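Local coordinates for BRIC1 (Synthetic construct, PDB 6FF6), which is a computationally designed repeat protein with a novel, corrugated helical architecture and no known biological function, at residues A35-H40 against F58-S63; V80-N85 against L106-L111. All blocks are in the same frame, centred on the assembly; numbering follows the deposited sequence.

Contact 1: residues A35-H40 against F58-S63; sequences ADMEQH and FRAAHS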
ATOM      1  N   ALA A  35      19.047 -15.997   2.277  1.00 87.68           N
ATOM      2  CA  ALA A  35      20.480 -16.301   2.181  1.00 89.77           C
ATOM      3  C   ALA A  35      20.707 -17.795   2.490  1.00 95.79           C
ATOM      4  O   ALA A  35      21.492 -18.463   1.813  1.00 95.38           O
ATOM      5  CB  ALA A  35      21.249 -15.437   3.145  1.00 93.60           C
ATOM      6  N   ASP A  36      19.948 -18.331   3.460  1.00 94.26           N
ATOM      7  CA  ASP A  36      19.964 -19.738   3.817  1.00 95.92           C
ATOM      8  C   ASP A  36      19.404 -20.575   2.692  1.00 97.25           C
ATOM      9  O   ASP A  36      20.048 -21.539   2.283  1.00 97.12           O
ATOM     10  CB  ASP A  36      19.164 -19.969   5.102  1.00100.49           C
ATOM     11  CG  ASP A  36      19.876 -19.508   6.375  1.00127.18           C
ATOM     12  OD1 ASP A  36      21.096 -19.148   6.296  1.00129.88           O
ATOM     13  OD2 ASP A  36      19.225 -19.506   7.451  1.00140.27           O
ATOM     14  N   MET A  37      18.229 -20.172   2.158  1.00 91.72           N
ATOM     15  CA  MET A  37      17.549 -20.802   1.029  1.00 89.64           C
ATOM     16  C   MET A  37      18.469 -20.918  -0.155  1.00 91.30           C
ATOM     17  O   MET A  37      18.523 -21.983  -0.774  1.00 91.47           O
ATOM     18  CB  MET A  37      16.357 -19.958   0.600  1.00 91.04           C
ATOM     19  CG  MET A  37      15.093 -20.301   1.296  1.00 96.11           C
ATOM     20  SD  MET A  37      13.669 -19.695   0.376  1.00100.52           S
ATOM     21  CE  MET A  37      14.100 -20.240  -1.244  1.00 96.47           C
ATOM     22  N   GLU A  38      19.180 -19.813  -0.476  1.00 86.55           N
ATOM     23  CA  GLU A  38      20.136 -19.736  -1.581  1.00 87.59           C
ATOM     24  C   GLU A  38      21.237 -20.829  -1.459  1.00 93.05           C
ATOM     25  O   GLU A  38      21.536 -21.534  -2.431  1.00 93.00           O
ATOM     26  CB  GLU A  38      20.765 -18.331  -1.598  1.00 90.55           C
ATOM     27  CG  GLU A  38      21.923 -18.165  -2.570  1.00105.42           C
ATOM     28  CD  GLU A  38      21.593 -17.695  -3.970  1.00125.11           C
ATOM     29  OE1 GLU A  38      20.701 -16.831  -4.127  1.00111.63           O
ATOM     30  OE2 GLU A  38      22.257 -18.179  -4.913  1.00127.28           O
ATOM     31  N   GLN A  39      21.827 -20.955  -0.265  1.00 89.76           N
ATOM     32  CA  GLN A  39      22.865 -21.929  -0.037  1.00 92.32           C
ATOM     33  C   GLN A  39      22.332 -23.358  -0.147  1.00 94.97           C
ATOM     34  O   GLN A  39      22.988 -24.199  -0.768  1.00 96.01           O
ATOM     35  CB  GLN A  39      23.564 -21.677   1.300  1.00 97.18           C
ATOM     36  CG  GLN A  39      24.825 -22.538   1.503  1.00119.51           C
ATOM     37  CD  GLN A  39      25.986 -22.207   0.572  1.00130.82           C
ATOM     38  OE1 GLN A  39      26.498 -21.082   0.559  1.00131.42           O
ATOM     39  NE2 GLN A  39      26.448 -23.184  -0.208  1.00105.00           N
ATOM     40  N   HIS A  40      21.146 -23.631   0.436  1.00 88.75           N
ATOM     41  CA  HIS A  40      20.526 -24.958   0.371  1.00 87.65           C
ATOM     42  C   HIS A  40      20.160 -25.314  -1.068  1.00 88.49           C
ATOM     43  O   HIS A  40      20.342 -26.442  -1.460  1.00 91.58           O
ATOM     44  CB  HIS A  40      19.274 -25.058   1.262  1.00 86.79           C
ATOM     45  CG  HIS A  40      19.529 -24.887   2.721  1.00 93.22           C
ATOM     46  ND1 HIS A  40      20.531 -25.611   3.388  1.00 99.49           N
ATOM     47  CD2 HIS A  40      18.902 -24.088   3.613  1.00 94.48           C
ATOM     48  CE1 HIS A  40      20.473 -25.224   4.651  1.00100.41           C
ATOM     49  NE2 HIS A  40      19.514 -24.304   4.836  1.00 98.33           N
ATOM     50  N   PHE A  58      11.910 -25.404   2.290  1.00 79.11           N
ATOM     51  CA  PHE A  58      10.492 -25.331   2.572  1.00 79.09           C
ATOM     52  C   PHE A  58      10.215 -24.557   3.862  1.00 80.46           C
ATOM     53  O   PHE A  58       9.350 -23.699   3.867  1.00 80.36           O
ATOM     54  CB  PHE A  58       9.906 -26.747   2.644  1.00 84.39           C
ATOM     55  CG  PHE A  58       8.423 -26.721   2.876  1.00 88.40           C
ATOM     56  CD1 PHE A  58       7.542 -26.494   1.820  1.00 90.93           C
ATOM     57  CD2 PHE A  58       7.901 -26.873   4.157  1.00 94.30           C
ATOM     58  CE1 PHE A  58       6.165 -26.425   2.044  1.00 94.51           C
ATOM     59  CE2 PHE A  58       6.522 -26.803   4.377  1.00 99.50           C
ATOM     60  CZ  PHE A  58       5.665 -26.563   3.324  1.00 96.70           C
ATOM     61  N   ARG A  59      10.947 -24.848   4.944  1.00 78.05           N
ATOM     62  CA  ARG A  59      10.794 -24.178   6.246  1.00 79.63           C
ATOM     63  C   ARG A  59      11.030 -22.695   6.146  1.00 86.69           C
ATOM     64  O   ARG A  59      10.280 -21.915   6.738  1.00 89.58           O
ATOM     65  CB  ARG A  59      11.779 -24.748   7.259  1.00 79.01           C
ATOM     66  CG  ARG A  59      11.354 -26.052   7.872  1.00 82.22           C
ATOM     67  CD  ARG A  59      12.586 -26.808   8.277  1.00 83.19           C
ATOM     68  NE  ARG A  59      12.280 -28.205   8.527  1.00 84.56           N
ATOM     69  CZ  ARG A  59      12.809 -28.917   9.507  1.00108.78           C
ATOM     70  NH1 ARG A  59      13.711 -28.378  10.316  1.00105.28           N
ATOM     71  NH2 ARG A  59      12.439 -30.176   9.693  1.00101.27           N
ATOM     72  N   ALA A  60      12.084 -22.299   5.415  1.00 82.87           N
ATOM     73  CA  ALA A  60      12.424 -20.893   5.224  1.00 82.12           C
ATOM     74  C   ALA A  60      11.322 -20.209   4.424  1.00 84.93           C
ATOM     75  O   ALA A  60      10.901 -19.121   4.796  1.00 88.19           O
ATOM     76  CB  ALA A  60      13.755 -20.771   4.513  1.00 82.08           C
ATOM     77  N   ALA A  61      10.808 -20.864   3.376  1.00 78.01           N
ATOM     78  CA  ALA A  61       9.707 -20.317   2.558  1.00 76.14           C
ATOM     79  C   ALA A  61       8.423 -20.198   3.388  1.00 82.10           C
ATOM     80  O   ALA A  61       7.760 -19.184   3.349  1.00 82.14           O
ATOM     81  CB  ALA A  61       9.469 -21.190   1.331  1.00 74.74           C
ATOM     82  N   HIS A  62       8.117 -21.203   4.195  1.00 80.80           N
ATOM     83  CA  HIS A  62       6.935 -21.171   5.041  1.00 82.26           C
ATOM     84  C   HIS A  62       6.998 -20.005   6.038  1.00 91.65           C
ATOM     85  O   HIS A  62       5.988 -19.292   6.204  1.00 94.85           O
ATOM     86  CB  HIS A  62       6.788 -22.510   5.759  1.00 83.72           C
ATOM     87  CG  HIS A  62       5.494 -22.641   6.485  1.00 89.24           C
ATOM     88  ND1 HIS A  62       5.310 -22.076   7.741  1.00 93.40           N
ATOM     89  CD2 HIS A  62       4.362 -23.281   6.123  1.00 91.55           C
ATOM     90  CE1 HIS A  62       4.080 -22.394   8.098  1.00 95.60           C
ATOM     91  NE2 HIS A  62       3.465 -23.110   7.156  1.00 95.27           N
ATOM     92  N   SER A  63       8.184 -19.800   6.684  1.00 87.17           N
ATOM     93  CA  SER A  63       8.371 -18.693   7.618  1.00 89.62           C
ATOM     94  C   SER A  63       8.124 -17.328   6.950  1.00 94.43           C
ATOM     95  O   SER A  63       7.403 -16.495   7.504  1.00 96.91           O
ATOM     96  CB  SER A  63       9.754 -18.738   8.245  1.00 93.28           C
ATOM     97  OG  SER A  63       9.884 -19.901   9.046  1.00107.23           O
TER
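Where Met37 meets Ala60, no ring or other flat side chain enters the interface, and the contact is carried by a thioether chain and a methyl group. The carboxylate of Asp36 and the imidazole of His40 stop short of 58-63, and the ring of Phe58, whose CB points away from 35-40, is engaged with Arg91 (cation-pi), Glu84 and Asp88 of helix 74-92. Within the contact, CG of Met37 comes within 3.5 Å of CB of Ala60, and the two CA atoms stand 6.6 Å apart. SD of Met37 follows along 58-63 as far as the backbone, lying 4.3 Å from N of Ala61. A bend at chi3 (47°) then turns CE out of the line of the chain, and Met37 packs against Met83 and Lys109, so one side chain touches three other helices. The small methyl of Ala60 suits this arrangement, letting the methionine reach close to the backbone of helix 51-71; Ala60 also packs on Leu33 of helix 23-42, the helix that carries Met37. Behind this surface, OG of Ser63 bonds to O of Arg59 at 3.1 Å, with a C=O...OG angle of 148° and the hydroxyl tilted 30° from the carbonyl plane. The helical bond from N of Ser63 to the same O of Arg59 approaches from the other face, so the oxygen is gripped twice. Two roughly antiparallel neighbouring helices packed through buried methionine and alanine, with no polar bond between them, are consistent with the helical bundle of an Hpt-like domain.

Contact 2: residues V80-N85 against L106-L111; sequences VELMEN and LELKDL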
ATOM      1  N   VAL A  80       5.857 -16.680  -2.720  1.00 82.82           N
ATOM      2  CA  VAL A  80       6.179 -17.710  -1.735  1.00 82.34           C
ATOM      3  C   VAL A  80       5.296 -18.932  -1.953  1.00 86.29           C
ATOM      4  O   VAL A  80       5.821 -20.048  -1.959  1.00 84.18           O
ATOM      5  CB  VAL A  80       6.085 -17.185  -0.284  1.00 87.64           C
ATOM      6  CG1 VAL A  80       6.393 -18.280   0.710  1.00 86.93           C
ATOM      7  CG2 VAL A  80       7.025 -16.019  -0.067  1.00 87.49           C
ATOM      8  N   GLU A  81       3.969 -18.736  -2.159  1.00 86.24           N
ATOM      9  CA  GLU A  81       3.013 -19.837  -2.416  1.00 88.07           C
ATOM     10  C   GLU A  81       3.515 -20.681  -3.584  1.00 90.72           C
ATOM     11  O   GLU A  81       3.462 -21.905  -3.543  1.00 92.12           O
ATOM     12  CB  GLU A  81       1.615 -19.310  -2.791  1.00 92.56           C
ATOM     13  CG  GLU A  81       0.779 -18.687  -1.681  1.00113.25           C
ATOM     14  CD  GLU A  81      -0.576 -18.156  -2.142  1.00153.76           C
ATOM     15  OE1 GLU A  81      -1.266 -18.898  -2.881  1.00168.95           O
ATOM     16  OE2 GLU A  81      -0.959 -17.019  -1.770  1.00140.83           O
ATOM     17  N   LEU A  82       4.012 -20.013  -4.618  1.00 85.21           N
ATOM     18  CA  LEU A  82       4.499 -20.640  -5.823  1.00 85.45           C
ATOM     19  C   LEU A  82       5.699 -21.473  -5.567  1.00 86.38           C
ATOM     20  O   LEU A  82       5.710 -22.620  -5.981  1.00 87.43           O
ATOM     21  CB  LEU A  82       4.750 -19.579  -6.886  1.00 86.56           C
ATOM     22  CG  LEU A  82       4.798 -20.009  -8.335  1.00 94.00           C
ATOM     23  CD1 LEU A  82       3.473 -20.564  -8.803  1.00 97.65           C
ATOM     24  CD2 LEU A  82       5.103 -18.823  -9.179  1.00 99.63           C
ATOM     25  N   MET A  83       6.676 -20.963  -4.814  1.00 81.54           N
ATOM     26  CA  MET A  83       7.831 -21.779  -4.474  1.00 79.31           C
ATOM     27  C   MET A  83       7.409 -22.954  -3.559  1.00 80.41           C
ATOM     28  O   MET A  83       7.781 -24.098  -3.794  1.00 78.60           O
ATOM     29  CB  MET A  83       8.971 -20.973  -3.857  1.00 80.90           C
ATOM     30  CG  MET A  83      10.187 -21.858  -3.576  1.00 86.76           C
ATOM     31  SD  MET A  83      11.740 -21.112  -3.997  1.00 93.94           S
ATOM     32  CE  MET A  83      12.750 -22.433  -3.845  1.00 92.13           C
ATOM     33  N   GLU A  84       6.601 -22.659  -2.556  1.00 78.15           N
ATOM     34  CA  GLU A  84       6.094 -23.633  -1.601  1.00 80.50           C
ATOM     35  C   GLU A  84       5.531 -24.812  -2.299  1.00 85.22           C
ATOM     36  O   GLU A  84       5.959 -25.909  -2.007  1.00 85.38           O
ATOM     37  CB  GLU A  84       5.015 -23.002  -0.718  1.00 84.06           C
ATOM     38  CG  GLU A  84       5.309 -23.136   0.762  1.00 98.32           C
ATOM     39  CD  GLU A  84       4.144 -22.875   1.689  1.00128.89           C
ATOM     40  OE1 GLU A  84       3.062 -22.471   1.206  1.00132.70           O
ATOM     41  OE2 GLU A  84       4.316 -23.089   2.911  1.00134.27           O
ATOM     42  N   ASN A  85       4.622 -24.585  -3.266  1.00 84.56           N
ATOM     43  CA  ASN A  85       3.965 -25.609  -4.079  1.00 88.07           C
ATOM     44  C   ASN A  85       4.958 -26.512  -4.807  1.00 93.74           C
ATOM     45  O   ASN A  85       4.852 -27.738  -4.718  1.00 96.24           O
ATOM     46  CB  ASN A  85       2.941 -24.981  -5.052  1.00 87.97           C
ATOM     47  CG  ASN A  85       1.717 -24.448  -4.357  1.00127.66           C
ATOM     48  OD1 ASN A  85       1.407 -24.814  -3.213  1.00123.71           O
ATOM     49  ND2 ASN A  85       0.996 -23.556  -5.028  1.00128.53           N
ATOM     50  N   LEU A 106      15.793 -21.158  -8.134  1.00 76.03           N
ATOM     51  CA  LEU A 106      16.638 -19.998  -7.834  1.00 75.85           C
ATOM     52  C   LEU A 106      15.957 -18.715  -8.247  1.00 80.41           C
ATOM     53  O   LEU A 106      15.976 -17.743  -7.508  1.00 79.80           O
ATOM     54  CB  LEU A 106      18.051 -20.130  -8.440  1.00 77.90           C
ATOM     55  CG  LEU A 106      18.920 -21.190  -7.790  1.00 82.49           C
ATOM     56  CD1 LEU A 106      19.951 -21.695  -8.743  1.00 85.79           C
ATOM     57  CD2 LEU A 106      19.513 -20.690  -6.476  1.00 82.75           C
ATOM     58  N   GLU A 107      15.275 -18.738  -9.381  1.00 79.69           N
ATOM     59  CA  GLU A 107      14.530 -17.595  -9.888  1.00 79.86           C
ATOM     60  C   GLU A 107      13.342 -17.256  -8.997  1.00 83.92           C
ATOM     61  O   GLU A 107      13.050 -16.080  -8.803  1.00 87.57           O
ATOM     62  CB  GLU A 107      14.109 -17.846 -11.329  1.00 83.32           C
ATOM     63  CG  GLU A 107      15.296 -17.820 -12.282  1.00101.00           C
ATOM     64  CD  GLU A 107      14.970 -17.588 -13.746  1.00137.91           C
ATOM     65  OE1 GLU A 107      14.337 -18.472 -14.371  1.00127.08           O
ATOM     66  OE2 GLU A 107      15.368 -16.521 -14.272  1.00142.87           O
ATOM     67  N   LEU A 108      12.691 -18.264  -8.417  1.00 77.90           N
ATOM     68  CA  LEU A 108      11.566 -18.077  -7.492  1.00 76.59           C
ATOM     69  C   LEU A 108      12.071 -17.455  -6.194  1.00 79.33           C
ATOM     70  O   LEU A 108      11.410 -16.574  -5.643  1.00 77.86           O
ATOM     71  CB  LEU A 108      10.871 -19.427  -7.206  1.00 76.95           C
ATOM     72  CG  LEU A 108      10.064 -20.038  -8.381  1.00 82.57           C
ATOM     73  CD1 LEU A 108       9.477 -21.352  -8.007  1.00 81.30           C
ATOM     74  CD2 LEU A 108       8.919 -19.132  -8.779  1.00 90.39           C
ATOM     75  N   LYS A 109      13.261 -17.916  -5.722  1.00 75.29           N
ATOM     76  CA  LYS A 109      13.967 -17.383  -4.560  1.00 73.78           C
ATOM     77  C   LYS A 109      14.308 -15.907  -4.862  1.00 79.33           C
ATOM     78  O   LYS A 109      14.111 -15.050  -4.009  1.00 79.45           O
ATOM     79  CB  LYS A 109      15.265 -18.193  -4.262  1.00 73.50           C
ATOM     80  CG  LYS A 109      16.079 -17.648  -3.100  1.00 70.02           C
ATOM     81  CD  LYS A 109      17.294 -16.752  -3.554  1.00 85.02           C
ATOM     82  CE  LYS A 109      17.607 -15.642  -2.574  1.00 90.80           C
ATOM     83  NZ  LYS A 109      19.061 -15.416  -2.363  1.00108.42           N
ATOM     84  N   ASP A 110      14.804 -15.606  -6.074  1.00 77.02           N
ATOM     85  CA  ASP A 110      15.142 -14.227  -6.442  1.00 77.87           C
ATOM     86  C   ASP A 110      13.913 -13.363  -6.510  1.00 82.85           C
ATOM     87  O   ASP A 110      13.982 -12.194  -6.104  1.00 85.76           O
ATOM     88  CB  ASP A 110      15.864 -14.180  -7.778  1.00 80.50           C
ATOM     89  CG  ASP A 110      17.258 -14.754  -7.738  1.00 91.03           C
ATOM     90  OD1 ASP A 110      17.883 -14.751  -6.626  1.00 91.21           O
ATOM     91  OD2 ASP A 110      17.744 -15.194  -8.811  1.00 99.21           O
ATOM     92  N   LEU A 111      12.788 -13.939  -6.997  1.00 74.90           N
ATOM     93  CA  LEU A 111      11.505 -13.251  -7.045  1.00 74.87           C
ATOM     94  C   LEU A 111      11.065 -12.887  -5.634  1.00 81.64           C
ATOM     95  O   LEU A 111      10.786 -11.713  -5.378  1.00 83.00           O
ATOM     96  CB  LEU A 111      10.433 -14.078  -7.751  1.00 73.33           C
ATOM     97  CG  LEU A 111       9.107 -13.347  -7.925  1.00 75.39           C
ATOM     98  CD1 LEU A 111       9.295 -11.958  -8.643  1.00 73.61           C
ATOM     99  CD2 LEU A 111       8.063 -14.279  -8.540  1.00 73.63           C
TER
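Leu108 meets Met83 and Leu82 at the centre of this contact, and apolar packing accounts for most of it. CB of Leu108 lies 3.7 Å from SD of Met83 and 4.1 Å from its CB. The CD1 branch of Leu108 runs in toward the other backbone, 3.9 Å from CA of Met83, while CD2 turns to Leu82 and touches CD2 of that residue at 3.8 Å. The two leucine side chains cross at about a right angle, whereas Met83 meets Leu108 at a slant. With CG anti to its own carbonyl carbon (chi1 -70°), Leu108 can spread its two methyl branches over successive residues of helix 74-92. Met83 starts the opposite way, its CG anti to the backbone N (chi1 -177°), which carries the sulfur across to helix 99-121. Leu82 and Leu108 pack in addition on Val140 and Val136 of the second subunit.

A second kind of contact is sulfur against backbone: SD of Met83 stands 3.9 Å from N of Lys109, a van der Waals approach. Charged groups play their part elsewhere: CB of Lys109 points away from 80-85, and its NZ forms a salt bridge with Glu38.

The helix segments run nearly antiparallel, at 155°, with their axes 9.5 Å apart at closest approach. No hydrogen bond spans the gap, so the pairing rests on the fit of branched and sulfur-containing side chains, and the same leucines that join the two helices also supply apolar surface to the dimer.

Overall arrangement
Contacts 1 and 2 lie on the same side of the chain's centre, about 10 Å apart between their own centres, and together draw one segment from each of four consecutive helices, 23-42, 51-71, 74-92 and 99-121. They come in series, contact 1 closing before contact 2 opens, and all four segments lie in one part of the chain that resembles an Hpt domain. The two touch directly: O of Ala61 packs 3.1 Å from CG1 of Val80, across the second and third of these helices. They thus form the two facing helix pairs of one four-helix bundle, with contact 2 adding packing against the second subunit, which no segment of contact 1 reaches.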